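Local coordinates for putative tryptophan halogenase (Xanthomonas campestris pv. campestris, PDB 6Y1W), which is a flavin-dependent halogenase, probably using reduced FAD to halogenate an aromatic substrate in the manner of the tryptophan halogenases, at residues G236-S241 with H387-V392; L244-A249 with F342-E347; R17-A22 with Q363-V368. All coordinates share one frame; numbering follows the deposited sequence. Where two conformers were deposited one is given.

Contact 1: G236-S241 with H387-V392; sequences GSEDWS and HIRDFV
Arg389, reaching out from helix 371-397, lays its aliphatic chain across one face of the Trp240 indole. Its CD atom sits over the five-membered ring, 3.4 Å from Trp240 CE2, and lies only 16° off the ring normal through the centroid, a close CH-pi contact. CB and CG continue the coverage over the six-membered ring: Arg389 CG comes within 3.7 Å of Trp240 CE3, and CB packs near CZ3 and CH2. With CG anti to the backbone N (chi1 177°) the chain first leaves the helix toward the indole, and the bend at chi3 then turns the guanidinium plane up from the ring. The two planes stand 78° apart, and what cation-pi character there is comes off-centre, with Arg389 CZ 4.8 Å from the centroid of the five-membered ring. Arg389 NH1 lies 3.4 Å from Trp240 NE1, but both are donors and the pair is not a hydrogen bond.

Trp240 follows strand 237-239, an edge strand of a small three-stranded antiparallel sheet, so this CH-pi contact ties that sheet to the long helix within the tryptophan halogenase fold. On the strand side, Asp239 OD1 accepts from Ser241 N in an Asx turn that has Trp240 at its middle, and also from Ser241 OG.

The charge of Arg389 is met chiefly on its own helix. NE and NH2 grip a single oxygen of the next residue side-on, the shorter leg being NH2 to Asp390 OD1 at 2.8 Å, and this salt bridge holds the guanidinium in its rotation; Asp390 OD2 is in turn bonded to Ser418 of helix 417-429. Glu238 OE2 stays 4.1 Å from Arg389 NH1, beyond a salt bridge, while Glu238 OE1 accepts from Gln324 on the neighbouring strand.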
loop_
_atom_site.group_PDB
_atom_site.type_symbol
_atom_site.label_atom_id
_atom_site.label_comp_id
_atom_site.label_asym_id
_atom_site.label_seq_id
_atom_site.Cartn_x
_atom_site.Cartn_y
_atom_site.Cartn_z
ATOM N N GLY A 236 -12.168 -24.550 9.666
ATOM C CA GLY A 236 -12.763 -24.813 8.371
ATOM C C GLY A 236 -12.181 -23.914 7.301
ATOM O O GLY A 236 -11.325 -23.060 7.562
ATOM N N SER A 237 -12.695 -24.063 6.068
ATOM C CA SER A 237 -12.262 -23.238 4.952
ATOM C C SER A 237 -13.458 -22.663 4.206
ATOM O O SER A 237 -14.546 -23.233 4.239
ATOM C CB SER A 237 -11.371 -24.044 4.017
ATOM O OG SER A 237 -10.371 -24.688 4.793
ATOM N N GLU A 238 -13.227 -21.506 3.558
ATOM C CA GLU A 238 -14.236 -20.783 2.786
ATOM C C GLU A 238 -14.285 -21.431 1.411
ATOM O O GLU A 238 -13.236 -21.695 0.827
ATOM C CB GLU A 238 -13.887 -19.296 2.674
ATOM C CG GLU A 238 -15.057 -18.380 2.251
ATOM C CD GLU A 238 -14.625 -17.000 1.705
ATOM O OE1 GLU A 238 -13.476 -16.551 1.944
ATOM O OE2 GLU A 238 -15.442 -16.361 1.000
ATOM N N ASP A 239 -15.483 -21.770 0.949
ATOM C CA ASP A 239 -15.667 -22.450 -0.330
ATOM C C ASP A 239 -15.765 -21.419 -1.445
ATOM O O ASP A 239 -16.670 -20.571 -1.439
ATOM C CB ASP A 239 -16.931 -23.300 -0.251
ATOM C CG ASP A 239 -17.254 -24.023 -1.529
ATOM O OD1 ASP A 239 -16.396 -24.143 -2.439
ATOM O OD2 ASP A 239 -18.394 -24.504 -1.620
ATOM N N TRP A 240 -14.857 -21.495 -2.426
ATOM C CA TRP A 240 -14.890 -20.550 -3.526
ATOM C C TRP A 240 -15.361 -21.210 -4.812
ATOM O O TRP A 240 -15.301 -20.575 -5.875
ATOM C CB TRP A 240 -13.517 -19.903 -3.722
ATOM C CG TRP A 240 -13.092 -18.942 -2.628
ATOM C CD1 TRP A 240 -13.892 -18.308 -1.717
ATOM C CD2 TRP A 240 -11.745 -18.516 -2.348
ATOM N NE1 TRP A 240 -13.121 -17.506 -0.888
ATOM C CE2 TRP A 240 -11.806 -17.612 -1.258
ATOM C CE3 TRP A 240 -10.501 -18.810 -2.914
ATOM C CZ2 TRP A 240 -10.668 -17.006 -0.724
ATOM C CZ3 TRP A 240 -9.374 -18.185 -2.384
ATOM C CH2 TRP A 240 -9.474 -17.306 -1.302
ATOM N N SER A 241 -15.895 -22.435 -4.725
ATOM C CA SER A 241 -16.309 -23.156 -5.936
ATOM C C SER A 241 -17.530 -22.529 -6.620
ATOM O O SER A 241 -17.762 -22.803 -7.812
ATOM C CB SER A 241 -16.535 -24.640 -5.618
ATOM O OG SER A 241 -17.668 -24.827 -4.786
ATOM N N HIS A 387 -7.773 -10.811 -2.690
ATOM C CA HIS A 387 -7.371 -10.047 -3.864
ATOM C C HIS A 387 -6.869 -10.967 -4.985
ATOM O O HIS A 387 -7.176 -10.756 -6.171
ATOM C CB HIS A 387 -6.283 -9.054 -3.495
ATOM C CG HIS A 387 -5.494 -8.646 -4.672
ATOM N ND1 HIS A 387 -5.987 -7.753 -5.594
ATOM C CD2 HIS A 387 -4.296 -9.075 -5.151
ATOM C CE1 HIS A 387 -5.111 -7.616 -6.577
ATOM N NE2 HIS A 387 -4.079 -8.401 -6.329
ATOM N N ILE A 388 -6.050 -11.963 -4.642
ATOM C CA ILE A 388 -5.591 -12.887 -5.674
ATOM C C ILE A 388 -6.760 -13.705 -6.220
ATOM O O ILE A 388 -6.874 -13.900 -7.444
ATOM C CB ILE A 388 -4.462 -13.769 -5.113
ATOM C CG1 ILE A 388 -3.246 -12.892 -4.793
ATOM C CG2 ILE A 388 -4.011 -14.788 -6.084
ATOM C CD1 ILE A 388 -2.183 -13.657 -3.872
ATOM N N ARG A 389 -7.653 -14.164 -5.329
ATOM C CA ARG A 389 -8.867 -14.876 -5.744
ATOM C C ARG A 389 -9.613 -14.087 -6.808
ATOM O O ARG A 389 -10.008 -14.648 -7.847
ATOM C CB ARG A 389 -9.772 -15.128 -4.528
ATOM C CG ARG A 389 -11.108 -15.811 -4.915
ATOM C CD ARG A 389 -12.174 -15.518 -3.886
ATOM N NE ARG A 389 -12.485 -14.099 -3.893
ATOM C CZ ARG A 389 -13.087 -13.471 -2.876
ATOM N NH1 ARG A 389 -13.437 -14.199 -1.802
ATOM N NH2 ARG A 389 -13.352 -12.148 -2.948
ATOM N N ASP A 390 -9.796 -12.770 -6.574
ATOM C CA ASP A 390 -10.575 -11.962 -7.516
ATOM C C ASP A 390 -9.906 -11.935 -8.876
ATOM O O ASP A 390 -10.583 -11.925 -9.913
ATOM C CB ASP A 390 -10.755 -10.535 -6.992
ATOM C CG ASP A 390 -11.802 -10.437 -5.882
ATOM O OD1 ASP A 390 -12.436 -11.468 -5.543
ATOM O OD2 ASP A 390 -11.923 -9.308 -5.327
ATOM N N PHE A 391 -8.571 -11.897 -8.893
ATOM C CA PHE A 391 -7.861 -11.833 -10.159
ATOM C C PHE A 391 -7.969 -13.156 -10.923
ATOM O O PHE A 391 -8.025 -13.162 -12.165
ATOM C CB PHE A 391 -6.389 -11.469 -9.900
ATOM C CG PHE A 391 -5.709 -10.834 -11.111
ATOM C CD1 PHE A 391 -5.759 -9.459 -11.297
ATOM C CD2 PHE A 391 -5.028 -11.624 -12.046
ATOM C CE1 PHE A 391 -5.140 -8.874 -12.418
ATOM C CE2 PHE A 391 -4.414 -11.059 -13.142
ATOM C CZ PHE A 391 -4.459 -9.682 -13.338
ATOM N N VAL A 392 -7.978 -14.283 -10.201
ATOM C CA VAL A 392 -8.188 -15.575 -10.836
ATOM C C VAL A 392 -9.595 -15.642 -11.408
ATOM O O VAL A 392 -9.792 -16.052 -12.560
ATOM C CB VAL A 392 -7.907 -16.696 -9.824
ATOM C CG1 VAL A 392 -8.334 -18.093 -10.374
ATOM C CG2 VAL A 392 -6.415 -16.671 -9.403
#

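Contact 2: L244-A249 with F342-E347; sequences LFADSA and FLEPIE
Glu344 and Leu244 contribute most of the buried surface here, with Ala246 next. Glu344 leaves its loop toward 244-249, and with CG between the backbone N and the carbonyl carbon (chi1 72°) its extended chain carries the carboxylate to Ala246, where the two oxygens are used differently. OE2 accepts a 2.6 Å bond from a water, and that water accepts in turn from Ala246 N at 3.0 Å, so the two loops are bridged by one water. OE1 faces the Ala246 methyl, 4.2 Å from CB, is hydrogen-bonded to Tyr396 OH and accepts from Trp273 NE1. The buried carboxylate thus has polar partners on both oxygens, consistent with a charged group.

Leu244 spreads its two methyls over different partners. CD1 packs against Leu343 CD2 at 3.7 Å, whereas CD2 lies alongside the acid, 4.1 Å from Glu344 OE2.

The 342-347 loop brings Glu347, hydrogen-bonded to His395 and His106, to the predicted tryptophan site; Glu344, earlier in the same loop, ties it to the sheet side through the water and Trp273. Around the contact, Leu244 rests on Val392 and Ile393 of helix 371-397, Ala246 and Glu344 both touch Val288 of strand 283-289, and Ile346 packs on strand 91-99.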
loop_
_atom_site.group_PDB
_atom_site.type_symbol
_atom_site.label_atom_id
_atom_site.label_comp_id
_atom_site.label_asym_id
_atom_site.label_seq_id
_atom_site.Cartn_x
_atom_site.Cartn_y
_atom_site.Cartn_z
ATOM N N LEU A 244 -15.234 -20.508 -9.023
ATOM C CA LEU A 244 -14.068 -21.131 -9.645
ATOM C C LEU A 244 -14.367 -22.616 -9.736
ATOM O O LEU A 244 -14.470 -23.286 -8.709
ATOM C CB LEU A 244 -12.798 -20.855 -8.819
ATOM C CG LEU A 244 -12.372 -19.375 -8.853
ATOM C CD1 LEU A 244 -11.237 -19.182 -7.814
ATOM C CD2 LEU A 244 -11.940 -19.002 -10.288
ATOM N N PHE A 245 -14.508 -23.128 -10.968
ATOM C CA PHE A 245 -15.069 -24.463 -11.166
ATOM C C PHE A 245 -14.034 -25.580 -11.290
ATOM O O PHE A 245 -14.400 -26.760 -11.202
ATOM C CB PHE A 245 -15.958 -24.493 -12.437
ATOM C CG PHE A 245 -16.981 -23.382 -12.492
ATOM C CD1 PHE A 245 -17.471 -22.779 -11.337
ATOM C CD2 PHE A 245 -17.440 -22.930 -13.726
ATOM C CE1 PHE A 245 -18.422 -21.732 -11.422
ATOM C CE2 PHE A 245 -18.377 -21.905 -13.808
ATOM C CZ PHE A 245 -18.863 -21.313 -12.667
ATOM N N ALA A 246 -12.763 -25.262 -11.545
ATOM C CA ALA A 246 -11.762 -26.326 -11.675
ATOM C C ALA A 246 -11.529 -27.055 -10.357
ATOM O O ALA A 246 -11.536 -26.452 -9.285
ATOM C CB ALA A 246 -10.451 -25.708 -12.166
ATOM N N ASP A 247 -11.335 -28.368 -10.450
ATOM C CA ASP A 247 -11.116 -29.176 -9.253
ATOM C C ASP A 247 -10.234 -30.378 -9.553
ATOM O O ASP A 247 -10.010 -31.194 -8.644
ATOM C CB ASP A 247 -12.456 -29.641 -8.672
ATOM C CG ASP A 247 -13.235 -30.552 -9.626
ATOM O OD1 ASP A 247 -12.741 -30.923 -10.707
ATOM O OD2 ASP A 247 -14.395 -30.894 -9.305
ATOM N N SER A 248 -9.656 -30.463 -10.757
ATOM C CA SER A 248 -8.920 -31.642 -11.175
ATOM C C SER A 248 -7.753 -31.214 -12.066
ATOM O O SER A 248 -7.830 -30.197 -12.755
ATOM C CB SER A 248 -9.816 -32.586 -11.976
ATOM O OG SER A 248 -10.971 -32.979 -11.228
ATOM N N ALA A 249 -6.700 -32.030 -12.080
ATOM C CA ALA A 249 -5.659 -31.803 -13.069
ATOM C C ALA A 249 -5.030 -33.134 -13.461
ATOM O O ALA A 249 -5.057 -34.116 -12.705
ATOM C CB ALA A 249 -4.566 -30.868 -12.554
ATOM N N PHE A 342 -6.002 -22.861 -1.387
ATOM C CA PHE A 342 -5.589 -23.239 -2.735
ATOM C C PHE A 342 -6.255 -22.357 -3.780
ATOM O O PHE A 342 -7.469 -22.118 -3.724
ATOM C CB PHE A 342 -5.948 -24.685 -3.045
ATOM C CG PHE A 342 -5.641 -25.066 -4.470
ATOM C CD1 PHE A 342 -4.373 -25.437 -4.811
ATOM C CD2 PHE A 342 -6.613 -24.987 -5.450
ATOM C CE1 PHE A 342 -4.080 -25.779 -6.124
ATOM C CE2 PHE A 342 -6.315 -25.312 -6.752
ATOM C CZ PHE A 342 -5.033 -25.721 -7.063
ATOM N N LEU A 343 -5.462 -21.887 -4.740
ATOM C CA LEU A 343 -5.963 -21.369 -6.008
ATOM C C LEU A 343 -5.207 -22.053 -7.132
ATOM O O LEU A 343 -4.012 -22.321 -7.008
ATOM C CB LEU A 343 -5.778 -19.862 -6.114
ATOM C CG LEU A 343 -6.714 -19.073 -5.198
ATOM C CD1 LEU A 343 -6.303 -17.626 -5.122
ATOM C CD2 LEU A 343 -8.140 -19.156 -5.818
ATOM N N GLU A 344 -5.900 -22.313 -8.247
ATOM C CA GLU A 344 -5.246 -22.951 -9.387
ATOM C C GLU A 344 -4.068 -22.119 -9.921
ATOM O O GLU A 344 -3.998 -20.901 -9.711
ATOM C CB GLU A 344 -6.281 -23.154 -10.493
ATOM C CG GLU A 344 -6.678 -21.853 -11.170
ATOM C CD GLU A 344 -7.983 -22.005 -11.927
ATOM O OE1 GLU A 344 -7.953 -22.465 -13.105
ATOM O OE2 GLU A 344 -9.037 -21.729 -11.317
ATOM N N PRO A 345 -3.097 -22.774 -10.625
ATOM C CA PRO A 345 -1.837 -22.073 -10.967
ATOM C C PRO A 345 -1.909 -21.175 -12.183
ATOM O O PRO A 345 -0.903 -20.995 -12.892
ATOM C CB PRO A 345 -0.851 -23.231 -11.203
ATOM C CG PRO A 345 -1.719 -24.328 -11.744
ATOM C CD PRO A 345 -3.011 -24.217 -10.903
ATOM N N ILE A 346 -3.080 -20.572 -12.411
ATOM C CA ILE A 346 -3.283 -19.770 -13.610
ATOM C C ILE A 346 -2.423 -18.514 -13.610
ATOM O O ILE A 346 -2.059 -18.015 -14.680
ATOM C CB ILE A 346 -4.776 -19.438 -13.739
ATOM C CG1 ILE A 346 -5.079 -18.733 -15.051
ATOM C CG2 ILE A 346 -5.238 -18.500 -12.597
ATOM C CD1 ILE A 346 -6.598 -18.522 -15.248
ATOM N N GLU A 347 -2.065 -17.985 -12.430
ATOM C CA GLU A 347 -1.166 -16.843 -12.321
ATOM C C GLU A 347 0.057 -17.176 -11.465
ATOM O O GLU A 347 0.686 -16.277 -10.908
ATOM C CB GLU A 347 -1.888 -15.608 -11.747
ATOM C CG GLU A 347 -2.809 -14.911 -12.771
ATOM C CD GLU A 347 -2.053 -14.104 -13.825
ATOM O OE1 GLU A 347 -0.826 -13.868 -13.666
ATOM O OE2 GLU A 347 -2.702 -13.699 -14.865
HETATM O O HOH W 1 -11.520 -22.540 -11.626
#

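Contact 3: R17-A22 with Q363-V368; sequences RRVVIA and QTFPQV
Strand 18-22 is the first strand of the FAD-binding Rossmann-type domain; it runs into the glycine-rich turn, whose Gly24 and Gly25 are predicted to bind FAD, and then into helix 25-39. The contact is made at the beginning of this strand, the end away from the turn, with the loop joining helix 350-363 to helix 371-397. Two pairs of side chains meet.

In the apolar pair, Val19 CG2 approaches the rim of the Phe365 ring, near the ring plane, and touches CZ at 4.0 Å. The ring of Phe365 swings out opposite its own backbone nitrogen (chi1 -161°), toward the strand. Both residues lean on Leu35 of helix 25-39 and on Leu43, so the aromatic ring fills in beside the strand and helix of the nucleotide-binding unit. On the loop side, Pro366 CD lies 3.4 Å above one face of the ring, offset toward its rim. Phe365 also packs on Pro461 of the second subunit, so the loop side of the contact forms part of the subunit interface.

The polar pair lies nearer the surface. Gln367 bends at chi2, and its amide nitrogen is engaged by the other chain, donating to Asp464 OD2 and His459 O of the second subunit. These bonds fix the turn of the amide and point its oxygen at Arg17, whose chain curls through chi2 and chi3 to reach it. The guanidinium and amide planes stand 82° apart, and Arg17 NH1 meets Gln367 OE1 near the guanidinium plane in a weak hydrogen bond of 3.3 Å, bent to 124° at the hydrogen.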
loop_
_atom_site.group_PDB
_atom_site.type_symbol
_atom_site.label_atom_id
_atom_site.label_comp_id
_atom_site.label_asym_id
_atom_site.label_seq_id
_atom_site.Cartn_x
_atom_site.Cartn_y
_atom_site.Cartn_z
ATOM N N ARG A 17 10.532 -21.211 21.929
ATOM C CA ARG A 17 11.905 -21.644 21.723
ATOM C C ARG A 17 12.036 -22.838 20.814
ATOM O O ARG A 17 13.142 -23.094 20.331
ATOM C CB ARG A 17 12.566 -22.007 23.071
ATOM C CG ARG A 17 12.870 -20.804 23.932
ATOM C CD ARG A 17 13.906 -19.874 23.293
ATOM N NE ARG A 17 13.286 -18.634 22.822
ATOM C CZ ARG A 17 13.031 -17.576 23.591
ATOM N NH1 ARG A 17 12.444 -16.505 23.069
ATOM N NH2 ARG A 17 13.353 -17.588 24.879
ATOM N N ARG A 18 10.964 -23.604 20.605
ATOM C CA ARG A 18 11.007 -24.814 19.796
ATOM C C ARG A 18 9.929 -24.688 18.732
ATOM O O ARG A 18 8.752 -24.475 19.057
ATOM C CB ARG A 18 10.785 -26.079 20.648
ATOM C CG ARG A 18 11.824 -26.262 21.790
ATOM C CD ARG A 18 11.339 -27.262 22.857
ATOM N NE ARG A 18 10.016 -26.864 23.332
ATOM C CZ ARG A 18 9.239 -27.592 24.123
ATOM N NH1 ARG A 18 9.663 -28.772 24.566
ATOM N NH2 ARG A 18 8.034 -27.135 24.468
ATOM N N VAL A 19 10.331 -24.797 17.469
ATOM C CA VAL A 19 9.402 -24.736 16.341
ATOM C C VAL A 19 9.410 -26.084 15.648
ATOM O O VAL A 19 10.475 -26.606 15.300
ATOM C CB VAL A 19 9.767 -23.625 15.348
ATOM C CG1 VAL A 19 8.769 -23.596 14.162
ATOM C CG2 VAL A 19 9.799 -22.263 16.045
ATOM N N VAL A 20 8.222 -26.641 15.437
ATOM C CA VAL A 20 8.091 -27.942 14.795
ATOM C C VAL A 20 7.337 -27.729 13.477
ATOM O O VAL A 20 6.240 -27.159 13.477
ATOM C CB VAL A 20 7.359 -28.945 15.696
ATOM C CG1 VAL A 20 7.132 -30.231 14.937
ATOM C CG2 VAL A 20 8.182 -29.188 16.964
ATOM N N ILE A 21 7.930 -28.163 12.374
ATOM C CA ILE A 21 7.349 -28.030 11.030
ATOM C C ILE A 21 6.837 -29.404 10.622
ATOM O O ILE A 21 7.604 -30.368 10.535
ATOM C CB ILE A 21 8.397 -27.510 10.033
ATOM C CG1 ILE A 21 8.856 -26.125 10.490
ATOM C CG2 ILE A 21 7.807 -27.409 8.600
ATOM C CD1 ILE A 21 10.070 -25.571 9.744
ATOM N N ALA A 22 5.541 -29.524 10.409
ATOM C CA ALA A 22 4.934 -30.800 10.018
ATOM C C ALA A 22 4.791 -30.822 8.508
ATOM O O ALA A 22 4.021 -30.038 7.957
ATOM C CB ALA A 22 3.575 -30.988 10.696
ATOM N N GLN A 363 8.035 -11.510 10.180
ATOM C CA GLN A 363 7.849 -10.110 10.559
ATOM C C GLN A 363 7.010 -9.937 11.815
ATOM O O GLN A 363 7.016 -8.844 12.391
ATOM C CB GLN A 363 7.220 -9.335 9.390
ATOM C CG GLN A 363 8.219 -9.154 8.274
ATOM C CD GLN A 363 7.646 -8.466 7.094
ATOM O OE1 GLN A 363 6.482 -8.646 6.777
ATOM N NE2 GLN A 363 8.476 -7.714 6.386
ATOM N N THR A 364 6.309 -10.971 12.264
ATOM C CA THR A 364 5.553 -10.902 13.514
ATOM C C THR A 364 5.959 -12.033 14.448
ATOM O O THR A 364 5.153 -12.535 15.239
ATOM C CB THR A 364 4.047 -10.927 13.256
ATOM O OG1 THR A 364 3.347 -10.685 14.489
ATOM C CG2 THR A 364 3.642 -12.259 12.697
ATOM N N PHE A 365 7.242 -12.430 14.393
ATOM C CA PHE A 365 7.616 -13.667 15.046
ATOM C C PHE A 365 7.448 -13.543 16.560
ATOM O O PHE A 365 7.860 -12.538 17.141
ATOM C CB PHE A 365 9.051 -14.133 14.718
ATOM C CG PHE A 365 9.228 -15.592 15.016
ATOM C CD1 PHE A 365 8.764 -16.556 14.116
ATOM C CD2 PHE A 365 9.668 -16.011 16.261
ATOM C CE1 PHE A 365 8.831 -17.898 14.434
ATOM C CE2 PHE A 365 9.745 -17.361 16.558
ATOM C CZ PHE A 365 9.312 -18.295 15.651
ATOM N N PRO A 366 6.820 -14.514 17.213
ATOM C CA PRO A 366 6.458 -14.333 18.629
ATOM C C PRO A 366 7.662 -14.552 19.541
ATOM O O PRO A 366 8.425 -15.516 19.374
ATOM C CB PRO A 366 5.398 -15.421 18.868
ATOM C CG PRO A 366 5.762 -16.522 17.819
ATOM C CD PRO A 366 6.165 -15.691 16.606
ATOM N N GLN A 367 7.837 -13.632 20.494
ATOM C CA GLN A 367 8.452 -14.031 21.764
ATOM C C GLN A 367 7.487 -14.907 22.547
ATOM O O GLN A 367 7.856 -15.981 23.047
ATOM C CB GLN A 367 8.815 -12.813 22.610
ATOM C CG GLN A 367 9.739 -11.849 21.977
ATOM C CD GLN A 367 11.202 -12.177 22.225
ATOM O OE1 GLN A 367 11.559 -13.304 22.683
ATOM N NE2 GLN A 367 12.067 -11.213 21.903
ATOM N N VAL A 368 6.259 -14.437 22.711
ATOM C CA VAL A 368 5.154 -15.215 23.260
ATOM C C VAL A 368 4.014 -15.061 22.271
ATOM O O VAL A 368 3.943 -14.055 21.562
ATOM C CB VAL A 368 4.706 -14.746 24.677
ATOM C CG1 VAL A 368 5.865 -14.837 25.686
ATOM C CG2 VAL A 368 4.099 -13.321 24.622
#

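Contacts 1 and 2 are buried neighbours, their centres about 10 Å apart, and they touch directly: Leu343 CD2 of contact 2 lies 3.8 Å from Trp240 CE3 of contact 1, and Phe391 CE2 is 3.6 Å from Glu347 OE2. Contact 2 is nested in the loop closed by contact 1, and helix 371-397 lines both. Their chemistry differs, an arginine chain laid over an indole face in the first and a water-bridged carboxylate beside leucines in the second. Contact 3 stands apart, its centre about 27 and 31 Å from theirs. Partly buried, it joins the strand leading into the predicted FAD-binding turn to a loop and borders the second subunit, which touches neither other contact.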